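Local coordinates for bifunctional protein PutA (Bdellovibrio bacteriovorus, PDB 5UR2) that probably oxidises proline to glutamate in two steps, pairing a flavin-dependent proline dehydrogenase with an NAD-dependent L-glutamate gamma-semialdehyde dehydrogenase in one chain, at residues Y309-A314 against W319-Y324. Residues are numbered along the deposited sequence; the frame is centred on the assembly and turned at random.
With P5F (N-propargylglycine-modified flavin adenine dinucleotide), chain F.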
ATOM      1  N   TYR B 309     -17.477  23.411 -18.520  1.00 19.71           N
ATOM      2  CA  TYR B 309     -16.357  24.105 -17.883  1.00 23.08           C
ATOM      3  C   TYR B 309     -16.668  24.459 -16.432  1.00 21.28           C
ATOM      4  O   TYR B 309     -15.837  24.244 -15.537  1.00 18.85           O
ATOM      5  CB  TYR B 309     -15.984  25.362 -18.676  1.00 19.43           C
ATOM      6  CG  TYR B 309     -15.010  26.264 -17.944  1.00 24.43           C
ATOM      7  CD1 TYR B 309     -13.628  26.053 -18.016  1.00 31.16           C
ATOM      8  CD2 TYR B 309     -15.466  27.327 -17.166  1.00 29.35           C
ATOM      9  CE1 TYR B 309     -12.732  26.898 -17.335  1.00 32.30           C
ATOM     10  CE2 TYR B 309     -14.581  28.165 -16.486  1.00 28.69           C
ATOM     11  CZ  TYR B 309     -13.218  27.949 -16.581  1.00 33.86           C
ATOM     12  OH  TYR B 309     -12.354  28.778 -15.897  1.00 43.65           O
ATOM     13  N   GLU B 310     -17.862  25.009 -16.173  1.00 20.93           N
ATOM     14  CA  GLU B 310     -18.166  25.464 -14.818  1.00 18.70           C
ATOM     15  C   GLU B 310     -18.246  24.300 -13.826  1.00 21.63           C
ATOM     16  O   GLU B 310     -17.777  24.425 -12.685  1.00 23.14           O
ATOM     17  CB  GLU B 310     -19.469  26.270 -14.797  1.00 20.59           C
ATOM     18  CG  GLU B 310     -19.508  27.557 -15.653  1.00 25.73           C
ATOM     19  CD  GLU B 310     -18.516  28.641 -15.231  1.00 25.27           C
ATOM     20  OE1 GLU B 310     -17.815  28.487 -14.209  1.00 25.62           O
ATOM     21  OE2 GLU B 310     -18.447  29.667 -15.935  1.00 23.73           O
ATOM     22  N   THR B 311     -18.829  23.161 -14.223  1.00 15.67           N
ATOM     23  CA  THR B 311     -18.877  22.038 -13.283  1.00 22.08           C
ATOM     24  C   THR B 311     -17.477  21.476 -13.035  1.00 22.17           C
ATOM     25  O   THR B 311     -17.137  21.128 -11.899  1.00 23.58           O
ATOM     26  CB  THR B 311     -19.809  20.933 -13.784  1.00 21.67           C
ATOM     27  OG1 THR B 311     -19.276  20.366 -14.983  1.00 24.82           O
ATOM     28  CG2 THR B 311     -21.227  21.491 -14.054  1.00 22.15           C
ATOM     29  N   ILE B 312     -16.638  21.418 -14.073  1.00 22.33           N
ATOM     30  CA  ILE B 312     -15.275  20.903 -13.900  1.00 21.89           C
ATOM     31  C   ILE B 312     -14.457  21.856 -13.030  1.00 15.01           C
ATOM     32  O   ILE B 312     -13.804  21.445 -12.063  1.00 22.10           O
ATOM     33  CB  ILE B 312     -14.613  20.679 -15.272  1.00 18.24           C
ATOM     34  CG1 ILE B 312     -15.304  19.545 -16.024  1.00 17.89           C
ATOM     35  CG2 ILE B 312     -13.130  20.362 -15.129  1.00 25.44           C
ATOM     36  CD1 ILE B 312     -14.916  19.483 -17.509  1.00 23.70           C
ATOM     37  N   GLU B 313     -14.507  23.149 -13.349  1.00 18.73           N
ATOM     38  CA  GLU B 313     -13.762  24.153 -12.594  1.00 15.40           C
ATOM     39  C   GLU B 313     -14.163  24.159 -11.123  1.00 18.92           C
ATOM     40  O   GLU B 313     -13.308  24.149 -10.233  1.00 21.35           O
ATOM     41  CB  GLU B 313     -13.989  25.531 -13.221  1.00 22.62           C
ATOM     42  CG  GLU B 313     -13.204  26.646 -12.568  1.00 34.54           C
ATOM     43  CD  GLU B 313     -11.705  26.554 -12.832  1.00 39.99           C
ATOM     44  OE1 GLU B 313     -11.272  25.733 -13.679  1.00 36.93           O
ATOM     45  OE2 GLU B 313     -10.960  27.310 -12.174  1.00 47.77           O
ATOM     46  N   ALA B 314     -15.465  24.172 -10.847  1.00 16.82           N
ATOM     47  CA  ALA B 314     -15.917  24.213  -9.459  1.00 20.41           C
ATOM     48  C   ALA B 314     -15.508  22.951  -8.701  1.00 20.97           C
ATOM     49  O   ALA B 314     -15.154  23.012  -7.517  1.00 18.26           O
ATOM     50  CB  ALA B 314     -17.436  24.411  -9.396  1.00 19.35           C
ATOM     51  N   TRP B 319     -15.222  24.469  -5.010  1.00 22.26           N
ATOM     52  CA  TRP B 319     -16.137  25.583  -4.844  1.00 26.39           C
ATOM     53  C   TRP B 319     -17.556  25.145  -5.171  1.00 22.63           C
ATOM     54  O   TRP B 319     -17.760  24.153  -5.880  1.00 25.00           O
ATOM     55  CB  TRP B 319     -15.731  26.763  -5.748  1.00 20.44           C
ATOM     56  CG  TRP B 319     -14.483  27.443  -5.315  1.00 20.32           C
ATOM     57  CD1 TRP B 319     -13.751  27.182  -4.182  1.00 23.08           C
ATOM     58  CD2 TRP B 319     -13.804  28.511  -5.994  1.00 23.36           C
ATOM     59  NE1 TRP B 319     -12.666  28.024  -4.115  1.00 25.64           N
ATOM     60  CE2 TRP B 319     -12.671  28.850  -5.212  1.00 22.78           C
ATOM     61  CE3 TRP B 319     -14.049  29.221  -7.182  1.00 21.02           C
ATOM     62  CZ2 TRP B 319     -11.772  29.863  -5.584  1.00 18.11           C
ATOM     63  CZ3 TRP B 319     -13.147  30.230  -7.556  1.00 25.46           C
ATOM     64  CH2 TRP B 319     -12.023  30.534  -6.753  1.00 22.08           C
ATOM     65  N   PRO B 320     -18.563  25.868  -4.676  1.00 20.72           N
ATOM     66  CA  PRO B 320     -19.951  25.548  -5.052  1.00 24.81           C
ATOM     67  C   PRO B 320     -20.122  25.633  -6.560  1.00 23.57           C
ATOM     68  O   PRO B 320     -19.525  26.481  -7.221  1.00 23.27           O
ATOM     69  CB  PRO B 320     -20.779  26.630  -4.340  1.00 23.31           C
ATOM     70  CG  PRO B 320     -19.878  27.212  -3.304  1.00 28.69           C
ATOM     71  CD  PRO B 320     -18.479  27.076  -3.836  1.00 23.33           C
ATOM     72  N   VAL B 321     -20.923  24.726  -7.110  1.00 19.04           N
ATOM     73  CA  VAL B 321     -21.169  24.710  -8.550  1.00 19.81           C
ATOM     74  C   VAL B 321     -22.119  25.860  -8.891  1.00 22.04           C
ATOM     75  O   VAL B 321     -23.247  25.884  -8.382  1.00 26.30           O
ATOM     76  CB  VAL B 321     -21.710  23.339  -8.976  1.00 19.46           C
ATOM     77  CG1 VAL B 321     -22.026  23.314 -10.466  1.00 22.00           C
ATOM     78  CG2 VAL B 321     -20.700  22.297  -8.614  1.00 27.17           C
ATOM     79  N   PRO B 322     -21.697  26.859  -9.688  1.00 20.63           N
ATOM     80  CA  PRO B 322     -22.559  28.027  -9.925  1.00 22.30           C
ATOM     81  C   PRO B 322     -23.685  27.802 -10.923  1.00 22.46           C
ATOM     82  O   PRO B 322     -24.601  28.636 -10.974  1.00 15.99           O
ATOM     83  CB  PRO B 322     -21.577  29.092 -10.446  1.00 18.85           C
ATOM     84  CG  PRO B 322     -20.564  28.320 -11.153  1.00 19.74           C
ATOM     85  CD  PRO B 322     -20.380  27.037 -10.329  1.00 25.47           C
ATOM     86  N   VAL B 323     -23.647  26.738 -11.721  1.00 22.69           N
ATOM     87  CA  VAL B 323     -24.722  26.434 -12.665  1.00 20.61           C
ATOM     88  C   VAL B 323     -25.677  25.441 -12.021  1.00 19.92           C
ATOM     89  O   VAL B 323     -25.305  24.680 -11.120  1.00 23.80           O
ATOM     90  CB  VAL B 323     -24.187  25.893 -14.009  1.00 19.64           C
ATOM     91  CG1 VAL B 323     -23.453  26.991 -14.775  1.00 17.11           C
ATOM     92  CG2 VAL B 323     -23.253  24.701 -13.779  1.00 16.20           C
ATOM     93  N   TYR B 324     -26.941  25.485 -12.450  1.00 20.60           N
ATOM     94  CA  TYR B 324     -27.831  24.363 -12.194  1.00 21.41           C
ATOM     95  C   TYR B 324     -27.253  23.131 -12.855  1.00 23.06           C
ATOM     96  O   TYR B 324     -26.578  23.224 -13.882  1.00 22.57           O
ATOM     97  CB  TYR B 324     -29.240  24.607 -12.757  1.00 17.30           C
ATOM     98  CG  TYR B 324     -29.932  25.815 -12.218  1.00 21.22           C
ATOM     99  CD1 TYR B 324     -30.433  25.833 -10.916  1.00 18.76           C
ATOM    100  CD2 TYR B 324     -30.080  26.957 -13.003  1.00 21.06           C
ATOM    101  CE1 TYR B 324     -31.095  26.962 -10.415  1.00 17.40           C
ATOM    102  CE2 TYR B 324     -30.714  28.089 -12.511  1.00 18.80           C
ATOM    103  CZ  TYR B 324     -31.217  28.087 -11.224  1.00 17.56           C
ATOM    104  OH  TYR B 324     -31.852  29.205 -10.762  1.00 17.70           O
TER
HETATM  105  PA  P5F F1001     -31.442  24.314 -25.079  1.00 25.26           P
HETATM  106  O1A P5F F1001     -32.966  24.507 -24.775  1.00 30.61           O
HETATM  107  O2A P5F F1001     -31.012  23.019 -25.559  1.00 23.04           O
HETATM  108  O5B P5F F1001     -30.529  24.485 -23.896  1.00 24.68           O
HETATM  109  C5B P5F F1001     -29.188  24.017 -23.812  1.00 16.78           C
HETATM  110  C4B P5F F1001     -28.513  24.693 -22.610  1.00 20.64           C
HETATM  111  O4B P5F F1001     -28.949  24.199 -21.366  1.00 25.39           O
HETATM  112  C3B P5F F1001     -27.016  24.601 -22.533  1.00 17.28           C
HETATM  113  O3B P5F F1001     -26.385  25.475 -23.389  1.00 18.70           O
HETATM  114  C2B P5F F1001     -26.750  24.911 -21.114  1.00 17.09           C
HETATM  115  O2B P5F F1001     -26.774  26.285 -20.935  1.00 18.70           O
HETATM  116  C1B P5F F1001     -27.920  24.310 -20.421  1.00 22.79           C
HETATM  117  N9A P5F F1001     -27.679  22.997 -19.878  1.00 19.76           N
HETATM  118  C8A P5F F1001     -27.264  21.857 -20.551  1.00 21.14           C
HETATM  119  N7A P5F F1001     -27.187  20.848 -19.674  1.00 23.15           N
HETATM  120  C5A P5F F1001     -27.563  21.288 -18.403  1.00 21.13           C
HETATM  121  C6A P5F F1001     -27.653  20.705 -17.141  1.00 30.15           C
HETATM  122  N6A P5F F1001     -27.338  19.317 -16.951  1.00 28.95           N
HETATM  123  N1A P5F F1001     -28.039  21.434 -16.077  1.00 25.32           N
HETATM  124  C2A P5F F1001     -28.351  22.741 -16.206  1.00 17.31           C
HETATM  125  N3A P5F F1001     -28.245  23.348 -17.423  1.00 20.52           N
HETATM  126  C4A P5F F1001     -27.871  22.671 -18.517  1.00 11.73           C
HETATM  127  N1  P5F F1001     -23.888  31.934 -23.904  1.00 32.81           N
HETATM  128  C2  P5F F1001     -23.156  32.611 -22.861  1.00 27.86           C
HETATM  129  O2  P5F F1001     -22.888  31.921 -21.700  1.00 28.25           O
HETATM  130  N3  P5F F1001     -22.727  33.969 -23.020  1.00 42.77           N
HETATM  131  C4  P5F F1001     -22.991  34.707 -24.200  1.00 45.20           C
HETATM  132  O4  P5F F1001     -22.542  36.031 -24.289  1.00 38.12           O
HETATM  133  C4X P5F F1001     -23.755  33.991 -25.306  1.00 42.68           C
HETATM  134  N5  P5F F1001     -23.965  34.605 -26.615  1.00 44.45           N
HETATM  135  C5X P5F F1001     -25.060  34.038 -27.427  1.00 44.35           C
HETATM  136  C6  P5F F1001     -25.721  34.876 -28.474  1.00 35.93           C
HETATM  137  C7  P5F F1001     -26.829  34.363 -29.195  1.00 36.35           C
HETATM  138  C7M P5F F1001     -27.489  35.222 -30.251  1.00 38.53           C
HETATM  139  C8  P5F F1001     -27.322  33.051 -28.926  1.00 37.04           C
HETATM  140  C8M P5F F1001     -28.500  32.475 -29.669  1.00 35.48           C
HETATM  141  C9  P5F F1001     -26.704  32.252 -27.935  1.00 44.42           C
HETATM  142  C9A P5F F1001     -25.536  32.782 -27.175  1.00 44.53           C
HETATM  143  N10 P5F F1001     -24.913  31.962 -26.134  1.00 42.88           N
HETATM  144  C10 P5F F1001     -24.166  32.662 -25.127  1.00 37.02           C
HETATM  145  C1' P5F F1001     -25.181  30.510 -25.985  1.00 45.64           C
HETATM  146  C2' P5F F1001     -26.465  30.227 -25.205  1.00 38.89           C
HETATM  147  O2' P5F F1001     -26.274  30.605 -23.895  1.00 37.21           O
HETATM  148  C3' P5F F1001     -26.938  28.773 -25.247  1.00 40.40           C
HETATM  149  O3' P5F F1001     -25.972  27.982 -24.664  1.00 41.32           O
HETATM  150  C4' P5F F1001     -27.207  28.221 -26.640  1.00 38.78           C
HETATM  151  O4' P5F F1001     -27.587  29.290 -27.436  1.00 37.99           O
HETATM  152  C5' P5F F1001     -28.188  27.035 -26.704  1.00 38.49           C
HETATM  153  O5' P5F F1001     -29.290  27.154 -25.826  1.00 40.31           O
HETATM  154  P   P5F F1001     -30.822  26.760 -26.181  1.00 31.20           P
HETATM  155  O1P P5F F1001     -31.975  27.538 -25.438  1.00 39.18           O
HETATM  156  O2P P5F F1001     -30.774  26.845 -27.753  1.00 31.65           O
HETATM  157  O3P P5F F1001     -30.789  25.119 -26.147  1.00 26.14           O
HETATM  158  C21 P5F F1001     -21.439  34.557 -27.296  1.00 57.11           C
HETATM  159  C22 P5F F1001     -22.745  34.691 -26.979  1.00 60.85           C
HETATM  160  C23 P5F F1001     -20.337  35.218 -26.448  1.00 57.60           C
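Ala314 sits where the returning chain presses closest on the helix: its CB is 3.5 Å from Trp319 O and 4.0 Å from Val321 CG2, with Pro322 CD also against it. A methyl group is small enough to let the backbone of 319-322 run directly over the helix here. A backbone hydrogen bond from Trp319 N back to Ala314 O, five residues earlier (2.9 Å), closes the turn out of the helix; it lies in the carbonyl plane and is bent to 152° at the hydrogen.

One turn back along the helix, Thr311 offers its methyl to both valines, CG2 lying 3.8 Å from Val323 CG2. Its chi1 of 65° sends OG1 the other way, to the carbonyl of Asp308, so the residue serves the valines with carbon while its hydroxyl is satisfied within the helix. Helix 307-317 follows strand 298-302, the fifth strand of the eight-stranded parallel (TIM) barrel of the proline dehydrogenase domain, and the segment 319-324 leads from this helix towards helix 327-343; at its far end Tyr324 O approaches the adenine of the modified flavin, 3.0 Å from C2A of P5F.

Glu310 contributes mainly its aliphatic part, CB standing 4.0 Å from Val323 CG1, while the bend at chi2 (-63°) carries the carboxylate round to accept a hydrogen bond from Tyr243 N through OE2.

At the Trp319-Pro320 end the backbone is tight but the side chains are not. The exposed Pro320 ring faces away from the helix; proline has no N-H to satisfy, and its restricted phi helps hold the chain extended. The Trp319 indole leads away to hydrogen-bond Leu470 O through NE1.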